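Local structure of UDP-D-quinovosamine 4-dehydrogenase (Vibrio fischeri, 3NKL) at residues Val69-Pro74 against Glu86-Leu91; Tyr10-Ala15 against Ile49-Pro54; Asn21-Gly26 against Gly112-Val117. The protein probably works as a membrane-bound oxidoreductase and lyase on nucleotide sugars for polysaccharide synthesis, this chain being only its Rossmann-like CoA-binding-type domain. One frame throughout, in Å; residues are numbered along the deposited sequence.

Contact 1. Residues Val69-Pro74 against Glu86-Leu91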
loop_
_atom_site.group_PDB
_atom_site.type_symbol
_atom_site.label_atom_id
_atom_site.label_comp_id
_atom_site.label_asym_id
_atom_site.label_seq_id
_atom_site.Cartn_x
_atom_site.Cartn_y
_atom_site.Cartn_z
ATOM N N VAL B 69 7.065 -10.448 13.991
ATOM C CA VAL B 69 6.743 -9.297 13.167
ATOM C C VAL B 69 5.876 -9.774 12.010
ATOM O O VAL B 69 6.156 -10.808 11.404
ATOM C CB VAL B 69 8.027 -8.568 12.680
ATOM C CG1 VAL B 69 7.694 -7.514 11.606
ATOM C CG2 VAL B 69 8.761 -7.936 13.889
ATOM N N LEU B 70 4.795 -9.050 11.744
ATOM C CA LEU B 70 3.847 -9.425 10.699
ATOM C C LEU B 70 4.013 -8.524 9.479
ATOM O O LEU B 70 3.994 -7.301 9.598
ATOM C CB LEU B 70 2.418 -9.294 11.229
ATOM C CG LEU B 70 2.110 -9.976 12.568
ATOM C CD1 LEU B 70 0.617 -9.814 12.858
ATOM C CD2 LEU B 70 2.497 -11.433 12.530
ATOM N N LEU B 71 4.142 -9.121 8.303
ATOM C CA LEU B 71 4.325 -8.336 7.079
ATOM C C LEU B 71 2.986 -8.066 6.415
ATOM O O LEU B 71 2.237 -8.995 6.125
ATOM C CB LEU B 71 5.214 -9.073 6.087
ATOM C CG LEU B 71 6.621 -9.418 6.581
ATOM C CD1 LEU B 71 7.396 -10.074 5.463
ATOM C CD2 LEU B 71 7.351 -8.175 7.055
ATOM N N ALA B 72 2.690 -6.793 6.188
ATOM C CA ALA B 72 1.494 -6.400 5.471
ATOM C C ALA B 72 1.930 -5.449 4.354
ATOM O O ALA B 72 1.537 -4.277 4.321
ATOM C CB ALA B 72 0.494 -5.725 6.421
ATOM N N VAL B 73 2.772 -5.970 3.457
ATOM C CA VAL B 73 3.276 -5.208 2.317
ATOM C C VAL B 73 3.058 -5.959 1.002
ATOM O O VAL B 73 4.009 -6.266 0.284
ATOM C CB VAL B 73 4.774 -4.890 2.466
ATOM C CG1 VAL B 73 4.973 -3.783 3.510
ATOM C CG2 VAL B 73 5.576 -6.161 2.824
ATOM N N PRO B 74 1.792 -6.242 0.682
ATOM C CA PRO B 74 1.463 -6.971 -0.552
ATOM C C PRO B 74 1.900 -6.189 -1.813
ATOM O O PRO B 74 2.057 -6.780 -2.884
ATOM C CB PRO B 74 -0.069 -7.102 -0.490
ATOM C CG PRO B 74 -0.526 -6.001 0.435
ATOM C CD PRO B 74 0.594 -5.935 1.486
ATOM N N GLU B 86 14.835 -10.497 5.247
ATOM C CA GLU B 86 16.183 -10.764 5.743
ATOM C C GLU B 86 16.595 -9.786 6.843
ATOM O O GLU B 86 17.273 -10.172 7.801
ATOM C CB GLU B 86 17.195 -10.782 4.587
ATOM C CG GLU B 86 16.907 -11.928 3.607
ATOM C CD GLU B 86 17.966 -12.095 2.522
ATOM O OE1 GLU B 86 19.180 -12.088 2.835
ATOM O OE2 GLU B 86 17.576 -12.253 1.349
ATOM N N SER B 87 16.173 -8.533 6.716
ATOM C CA SER B 87 16.434 -7.531 7.748
ATOM C C SER B 87 15.817 -7.953 9.085
ATOM O O SER B 87 16.405 -7.749 10.144
ATOM C CB SER B 87 15.936 -6.140 7.313
ATOM O OG SER B 87 14.538 -5.944 7.555
ATOM N N LEU B 88 14.643 -8.569 9.035
ATOM C CA LEU B 88 13.989 -9.047 10.256
ATOM C C LEU B 88 14.599 -10.343 10.796
ATOM O O LEU B 88 14.718 -10.540 12.017
ATOM C CB LEU B 88 12.481 -9.245 10.004
ATOM C CG LEU B 88 11.768 -7.949 9.593
ATOM C CD1 LEU B 88 10.387 -8.262 9.030
ATOM C CD2 LEU B 88 11.636 -7.032 10.834
ATOM N N ALA B 89 14.963 -11.242 9.893
ATOM C CA ALA B 89 15.573 -12.498 10.316
ATOM C C ALA B 89 16.740 -12.257 11.232
ATOM O O ALA B 89 16.925 -12.984 12.216
ATOM C CB ALA B 89 16.028 -13.305 9.116
ATOM N N LYS B 90 17.576 -11.283 10.872
ATOM C CA LYS B 90 18.793 -11.022 11.605
ATOM C C LYS B 90 18.536 -10.327 12.942
ATOM O O LYS B 90 19.475 -10.045 13.681
ATOM C CB LYS B 90 19.765 -10.188 10.761
ATOM C CG LYS B 90 20.170 -10.884 9.468
ATOM C CD LYS B 90 20.884 -9.917 8.496
ATOM C CE LYS B 90 21.322 -10.630 7.224
ATOM N NZ LYS B 90 21.724 -9.647 6.167
ATOM N N LEU B 91 17.270 -10.047 13.246
ATOM C CA LEU B 91 16.926 -9.484 14.547
ATOM C C LEU B 91 16.276 -10.547 15.440
ATOM O O LEU B 91 15.715 -10.220 16.484
ATOM C CB LEU B 91 15.973 -8.294 14.397
ATOM C CG LEU B 91 16.560 -7.104 13.623
ATOM C CD1 LEU B 91 15.508 -6.025 13.452
ATOM C CD2 LEU B 91 17.753 -6.579 14.405
#

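Contact 2. Residues Tyr10-Ala15 against Ile49-Pro54. With SO4 (sulfate ion), chain K; SO4 (sulfate ion), chain C.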
loop_
_atom_site.group_PDB
_atom_site.type_symbol
_atom_site.label_atom_id
_atom_site.label_comp_id
_atom_site.label_asym_id
_atom_site.label_seq_id
_atom_site.Cartn_x
_atom_site.Cartn_y
_atom_site.Cartn_z
ATOM N N TYR B 10 4.693 -4.590 9.772
ATOM C CA TYR B 10 5.502 -3.927 8.768
ATOM C C TYR B 10 4.558 -3.607 7.613
ATOM O O TYR B 10 4.066 -4.513 6.954
ATOM C CB TYR B 10 6.619 -4.864 8.293
ATOM C CG TYR B 10 7.868 -4.176 7.795
ATOM C CD1 TYR B 10 7.847 -3.378 6.650
ATOM C CD2 TYR B 10 9.076 -4.325 8.469
ATOM C CE1 TYR B 10 8.992 -2.750 6.190
ATOM C CE2 TYR B 10 10.233 -3.705 8.009
ATOM C CZ TYR B 10 10.181 -2.917 6.888
ATOM O OH TYR B 10 11.335 -2.315 6.455
ATOM N N GLY B 11 4.313 -2.316 7.383
ATOM C CA GLY B 11 3.444 -1.846 6.310
ATOM C C GLY B 11 2.315 -1.047 6.941
ATOM O O GLY B 11 1.428 -1.623 7.566
ATOM N N ALA B 12 2.363 0.276 6.795
ATOM C CA ALA B 12 1.331 1.147 7.355
ATOM C C ALA B 12 0.417 1.743 6.287
ATOM O O ALA B 12 -0.063 2.874 6.423
ATOM C CB ALA B 12 1.962 2.264 8.209
ATOM N N GLY B 13 0.170 0.975 5.230
ATOM C CA GLY B 13 -0.763 1.389 4.192
ATOM C C GLY B 13 -2.106 0.760 4.505
ATOM O O GLY B 13 -2.310 0.236 5.600
ATOM N N SER B 14 -3.022 0.781 3.542
ATOM C CA SER B 14 -4.348 0.214 3.771
ATOM C C SER B 14 -4.343 -1.256 4.201
ATOM O O SER B 14 -5.238 -1.676 4.927
ATOM C CB SER B 14 -5.241 0.388 2.537
ATOM O OG SER B 14 -4.793 -0.447 1.469
ATOM N N ALA B 15 -3.384 -2.052 3.736
ATOM C CA ALA B 15 -3.356 -3.467 4.126
ATOM C C ALA B 15 -3.004 -3.618 5.584
ATOM O O ALA B 15 -3.672 -4.355 6.298
ATOM C CB ALA B 15 -2.367 -4.283 3.250
ATOM N N ILE B 49 -1.934 3.992 17.053
ATOM C CA ILE B 49 -0.669 3.297 16.908
ATOM C C ILE B 49 0.253 4.249 16.178
ATOM O O ILE B 49 -0.148 4.831 15.179
ATOM C CB ILE B 49 -0.833 2.066 15.989
ATOM C CG1 ILE B 49 -2.203 1.425 16.180
ATOM C CG2 ILE B 49 0.270 1.055 16.216
ATOM C CD1 ILE B 49 -2.393 0.196 15.346
ATOM N N THR B 50 1.491 4.407 16.632
ATOM C CA THR B 50 2.397 5.213 15.824
ATOM C C THR B 50 3.234 4.381 14.832
ATOM O O THR B 50 3.422 3.166 15.002
ATOM C CB THR B 50 3.193 6.274 16.659
ATOM O OG1 THR B 50 4.603 6.056 16.555
ATOM C CG2 THR B 50 2.757 6.266 18.109
ATOM N N ILE B 51 3.675 5.054 13.775
ATOM C CA ILE B 51 4.382 4.463 12.645
ATOM C C ILE B 51 5.835 4.908 12.692
ATOM O O ILE B 51 6.105 6.082 12.925
ATOM C CB ILE B 51 3.786 4.968 11.308
ATOM C CG1 ILE B 51 2.308 4.611 11.183
ATOM C CG2 ILE B 51 4.527 4.380 10.125
ATOM C CD1 ILE B 51 1.658 5.236 9.964
ATOM N N TYR B 52 6.773 3.988 12.478
ATOM C CA TYR B 52 8.192 4.327 12.570
ATOM C C TYR B 52 8.960 3.832 11.354
ATOM O O TYR B 52 8.614 2.814 10.765
ATOM C CB TYR B 52 8.844 3.710 13.818
ATOM C CG TYR B 52 8.232 4.116 15.131
ATOM C CD1 TYR B 52 8.711 5.218 15.827
ATOM C CD2 TYR B 52 7.182 3.396 15.683
ATOM C CE1 TYR B 52 8.160 5.589 17.043
ATOM C CE2 TYR B 52 6.628 3.755 16.900
ATOM C CZ TYR B 52 7.120 4.859 17.568
ATOM O OH TYR B 52 6.562 5.232 18.760
ATOM N N ARG B 53 10.026 4.547 11.010
ATOM C CA ARG B 53 10.928 4.115 9.956
ATOM C C ARG B 53 11.669 2.874 10.446
ATOM O O ARG B 53 11.795 2.652 11.668
ATOM C CB ARG B 53 11.925 5.232 9.621
ATOM C CG ARG B 53 12.779 5.639 10.830
ATOM C CD ARG B 53 14.237 5.917 10.456
ATOM N NE ARG B 53 14.516 7.325 10.203
ATOM C CZ ARG B 53 15.483 7.763 9.400
ATOM N NH1 ARG B 53 15.667 9.065 9.232
ATOM N NH2 ARG B 53 16.260 6.903 8.755
ATOM N N PRO B 54 12.167 2.058 9.505
ATOM C CA PRO B 54 12.728 0.746 9.854
ATOM C C PRO B 54 13.964 0.836 10.749
ATOM O O PRO B 54 14.351 -0.156 11.353
ATOM C CB PRO B 54 13.118 0.149 8.499
ATOM C CG PRO B 54 12.336 0.920 7.482
ATOM C CD PRO B 54 12.087 2.275 8.047
HETATM S S SO4 K . 15.728 3.620 7.484
HETATM O O1 SO4 K . 14.794 3.890 8.569
HETATM O O2 SO4 K . 15.005 3.585 6.203
HETATM O O3 SO4 K . 16.723 4.697 7.449
HETATM O O4 SO4 K . 16.405 2.339 7.700
HETATM S S SO4 C . -2.179 1.680 0.096
HETATM O O1 SO4 C . -2.478 2.426 1.325
HETATM O O2 SO4 C . -1.878 2.662 -0.961
HETATM O O3 SO4 C . -0.997 0.854 0.277
HETATM O O4 SO4 C . -3.320 0.874 -0.334
#

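Contact 3. Residues Asn21-Gly26 against Gly112-Val117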
loop_
_atom_site.group_PDB
_atom_site.type_symbol
_atom_site.label_atom_id
_atom_site.label_comp_id
_atom_site.label_asym_id
_atom_site.label_seq_id
_atom_site.Cartn_x
_atom_site.Cartn_y
_atom_site.Cartn_z
ATOM N N ASN B 21 -6.697 -3.979 12.527
ATOM C CA ASN B 21 -8.081 -4.135 13.015
ATOM C C ASN B 21 -8.482 -5.589 13.191
ATOM O O ASN B 21 -9.139 -5.944 14.165
ATOM C CB ASN B 21 -9.078 -3.468 12.070
ATOM C CG ASN B 21 -9.019 -1.967 12.131
ATOM O OD1 ASN B 21 -9.526 -1.282 11.244
ATOM N ND2 ASN B 21 -8.401 -1.442 13.178
HETATM N N MSE B 22 -8.124 -6.416 12.214
HETATM C CA MSE B 22 -8.278 -7.855 12.324
HETATM C C MSE B 22 -7.743 -8.253 13.696
HETATM O O MSE B 22 -8.469 -8.800 14.532
HETATM C CB MSE B 22 -7.446 -8.545 11.242
HETATM C CG MSE B 22 -8.023 -9.839 10.688
HETATM SE SE MSE B 22 -9.221 -9.406 9.232
HETATM C CE MSE B 22 -7.979 -8.362 8.152
ATOM N N LEU B 23 -6.469 -7.945 13.930
ATOM C CA LEU B 23 -5.777 -8.332 15.181
ATOM C C LEU B 23 -6.361 -7.700 16.447
ATOM O O LEU B 23 -6.605 -8.388 17.446
ATOM C CB LEU B 23 -4.299 -7.943 15.108
ATOM C CG LEU B 23 -3.521 -8.420 13.880
ATOM C CD1 LEU B 23 -2.057 -8.102 14.039
ATOM C CD2 LEU B 23 -3.707 -9.917 13.649
ATOM N N ARG B 24 -6.523 -6.380 16.423
ATOM C CA ARG B 24 -6.869 -5.636 17.631
ATOM C C ARG B 24 -8.214 -6.058 18.182
ATOM O O ARG B 24 -8.429 -6.039 19.394
ATOM C CB ARG B 24 -6.861 -4.133 17.378
ATOM C CG ARG B 24 -5.877 -3.380 18.241
ATOM C CD ARG B 24 -6.339 -1.959 18.428
ATOM N NE ARG B 24 -6.699 -1.373 17.147
ATOM C CZ ARG B 24 -5.809 -0.963 16.256
ATOM N NH1 ARG B 24 -6.204 -0.438 15.106
ATOM N NH2 ARG B 24 -4.519 -1.081 16.524
ATOM N N GLN B 25 -9.117 -6.442 17.290
ATOM C CA GLN B 25 -10.414 -6.958 17.699
ATOM C C GLN B 25 -10.231 -8.371 18.232
ATOM O O GLN B 25 -11.021 -8.847 19.045
ATOM C CB GLN B 25 -11.391 -6.977 16.518
ATOM C CG GLN B 25 -11.221 -8.176 15.580
ATOM C CD GLN B 25 -12.178 -8.144 14.399
ATOM O OE1 GLN B 25 -13.206 -7.471 14.438
ATOM N NE2 GLN B 25 -11.843 -8.876 13.343
ATOM N N GLY B 26 -9.180 -9.035 17.766
ATOM C CA GLY B 26 -8.933 -10.425 18.104
ATOM C C GLY B 26 -8.232 -10.641 19.435
ATOM O O GLY B 26 -7.886 -9.685 20.144
ATOM N N GLY B 112 -6.353 -11.657 7.189
ATOM C CA GLY B 112 -6.025 -12.206 8.495
ATOM C C GLY B 112 -5.304 -13.545 8.442
ATOM O O GLY B 112 -4.885 -14.039 9.471
ATOM N N GLN B 113 -5.186 -14.164 7.264
ATOM C CA GLN B 113 -4.478 -15.452 7.186
ATOM C C GLN B 113 -2.976 -15.185 7.196
ATOM O O GLN B 113 -2.425 -14.614 6.250
ATOM C CB GLN B 113 -4.880 -16.237 5.930
ATOM C CG GLN B 113 -6.353 -16.676 5.905
ATOM C CD GLN B 113 -6.708 -17.477 4.651
ATOM O OE1 GLN B 113 -7.538 -17.058 3.845
ATOM N NE2 GLN B 113 -6.092 -18.651 4.503
ATOM N N LEU B 114 -2.308 -15.594 8.263
ATOM C CA LEU B 114 -0.895 -15.271 8.442
ATOM C C LEU B 114 -0.063 -16.526 8.246
ATOM O O LEU B 114 -0.260 -17.511 8.953
ATOM C CB LEU B 114 -0.671 -14.745 9.869
ATOM C CG LEU B 114 -1.296 -13.375 10.174
ATOM C CD1 LEU B 114 -1.185 -13.064 11.657
ATOM C CD2 LEU B 114 -0.623 -12.280 9.329
ATOM N N LYS B 115 0.862 -16.489 7.286
ATOM C CA LYS B 115 1.705 -17.642 6.996
ATOM C C LYS B 115 3.154 -17.368 7.382
ATOM O O LYS B 115 3.659 -16.268 7.160
ATOM C CB LYS B 115 1.638 -17.896 5.490
ATOM C CG LYS B 115 2.444 -19.088 5.006
ATOM C CD LYS B 115 2.046 -19.335 3.552
ATOM C CE LYS B 115 3.245 -19.414 2.663
ATOM N NZ LYS B 115 3.827 -20.771 2.771
ATOM N N GLU B 116 3.832 -18.368 7.936
ATOM C CA GLU B 116 5.265 -18.227 8.238
ATOM C C GLU B 116 6.033 -18.061 6.920
ATOM O O GLU B 116 5.761 -18.780 5.963
ATOM C CB GLU B 116 5.761 -19.439 9.050
ATOM C CG GLU B 116 4.964 -19.646 10.345
ATOM C CD GLU B 116 5.376 -20.867 11.176
ATOM O OE1 GLU B 116 4.980 -20.909 12.365
ATOM O OE2 GLU B 116 6.064 -21.779 10.659
ATOM N N VAL B 117 6.960 -17.102 6.835
ATOM C CA VAL B 117 7.730 -16.955 5.595
ATOM C C VAL B 117 8.594 -18.198 5.344
ATOM O O VAL B 117 8.939 -18.912 6.288
ATOM C CB VAL B 117 8.596 -15.679 5.551
ATOM C CG1 VAL B 117 7.702 -14.444 5.706
ATOM C CG2 VAL B 117 9.684 -15.730 6.601
#

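Contact 1. Residues Val69-Pro74 against Glu86-Leu91
Where L88 meets V69 and L71 no flat group takes part, so there are neither ring faces nor ring edges to fill, and branched methyl groups do all the touching. L88 reaches from helix 78-89 toward strand 68-71 and sets its fork against two neighbours on one face of the strand. CD1 of L88 is the shared branch: it lies 3.6 Å from L71 CD2 and 3.8 Å from V69 CG1. Of this strand segment, L88 CD2 meets V69, 4.0 Å from CG1. The approaches differ, for L88 lies roughly perpendicular to V69 but runs antiparallel alongside L71. With chi1 at 170°, V69 places CG1 opposite its backbone N, and this is the methyl presented to the helix. L70, between them in sequence, points away and packs on L19 and L23 of helix 14-25 beyond the other face of the sheet. The contact belongs to a beta-alpha-beta unit, and V95 of the following strand, 94-97, touches both L71 and L88. Valine, branched at CB, suits a strand, the apolar leucine suits its buried face, and leucine gives the helix enough reach to span the gap. Since every touching group is a hydrocarbon, helix and strand are held here by dispersion and the exclusion of water, forces with little directional demand.

Contact 2. Residues Tyr10-Ala15 against Ile49-Pro54
A12 and I51 form the tight part of this contact, both buried. The methyl of A12 is met by three carbons of I51: CD1 lies 3.5 Å from A12 CB, closer than usual for two carbons, and CG1 and CG2 are each 3.8 Å from it. I51 can use both arms because chi1 of -60° sets CG1 opposite the carbonyl carbon and CG2 opposite the backbone N, with CD1 extending the longer arm. A small alanine fits this turn, where a bulky isoleucine faces it from strand 49-52. The turn itself, between strand 5-10 and helix 14-25, has the look of a Rossmann-type glycine-rich loop. G11 has a positive phi and backbone angles at which a CB would jam against the preceding carbonyl O, and at G13, the N-cap residue, a CB would collide with a bound sulfate. That ion, probably from the crystallisation liquor, receives a hydrogen bond from S14 N, 2.8 Å from its O1, and another from S14 OG, 2.7 Å from its O4. An anion at the start of this helix, where S14 N, A15 N and S75 OG of the second subunit also bond a sulfate, is consistent with a site able to hold phosphate. The other end of the contact is looser. Y10 turns its ring obliquely to the partly exposed P54, with its OH 3.5 Å from P54 CG, and the two side chains cross at about a right angle. The hydroxyl is hydrogen-bonded to D37, which ties down the far end of the ring. Beyond P54, R53 points away from the turn and comes near a second sulfate of less certain position, where R53 NH2 makes a weak, strongly bent bond of 2.6 Å to O3 (119° at the hydrogen).

Contact 3. Residues Asn21-Gly26 against Gly112-Val117
M22 and G112 bring the two backbones nearest, their CA atoms 6.2 Å apart, where the last turn of helix 14-25 passes a loop that runs on into strand 115-116. From G112 the chain straightens through L114, and the short strand then pairs antiparallel with strand 94-97, K115 bonding to T97 and V117 to V95. M22, a selenomethionine, points toward the loop and bends twice (chi2 87°, chi3 55°), so that it curls against G112 instead of extending past it. CG of M22 lies 3.8 Å from G112 CA, and CE of M22 comes equally close, 3.8 Å, to G112 N. Glycine suits this place well, since a CB on G112 would stand only 3.0 Å from M22 CG. Two conformers are deposited for M22, so all that rests on its side chain holds for one of them and is less certain. Deeper in, L23 CD2 and L114 CD1 make a light contact of 4.5 Å. The two leucines are joined more through shared neighbours, because both touch F29 and L70 of the sheet. Their branched apolar side chains suit a seam between a helix, a loop and the strands beneath. A helix laid by its apolar side across a largely parallel sheet is typical of the Rossmann-like alpha/beta fold, to which the edge strand 115-116 is here added antiparallel.

In the fold
From the N terminus, strand 5-10 leads into the glycine-rich turn of contact 2 and then into helix 14-25, whose end supplies the first half of contact 3. The chain next reaches 49-54, closing contact 2 and tying that turn to strand 49-52, near one edge of the sheet. Contact 1 opens and closes later, from 69-74 to 86-91, in series with contact 2, and fastens helix 78-89 to the central strands. Only at 112-117 does contact 3 close, so it crosses contact 2 and encloses contact 1. Y10 pairs with L70 and A72 through the backbone, and L70 packs on L23 and L114, linking all three.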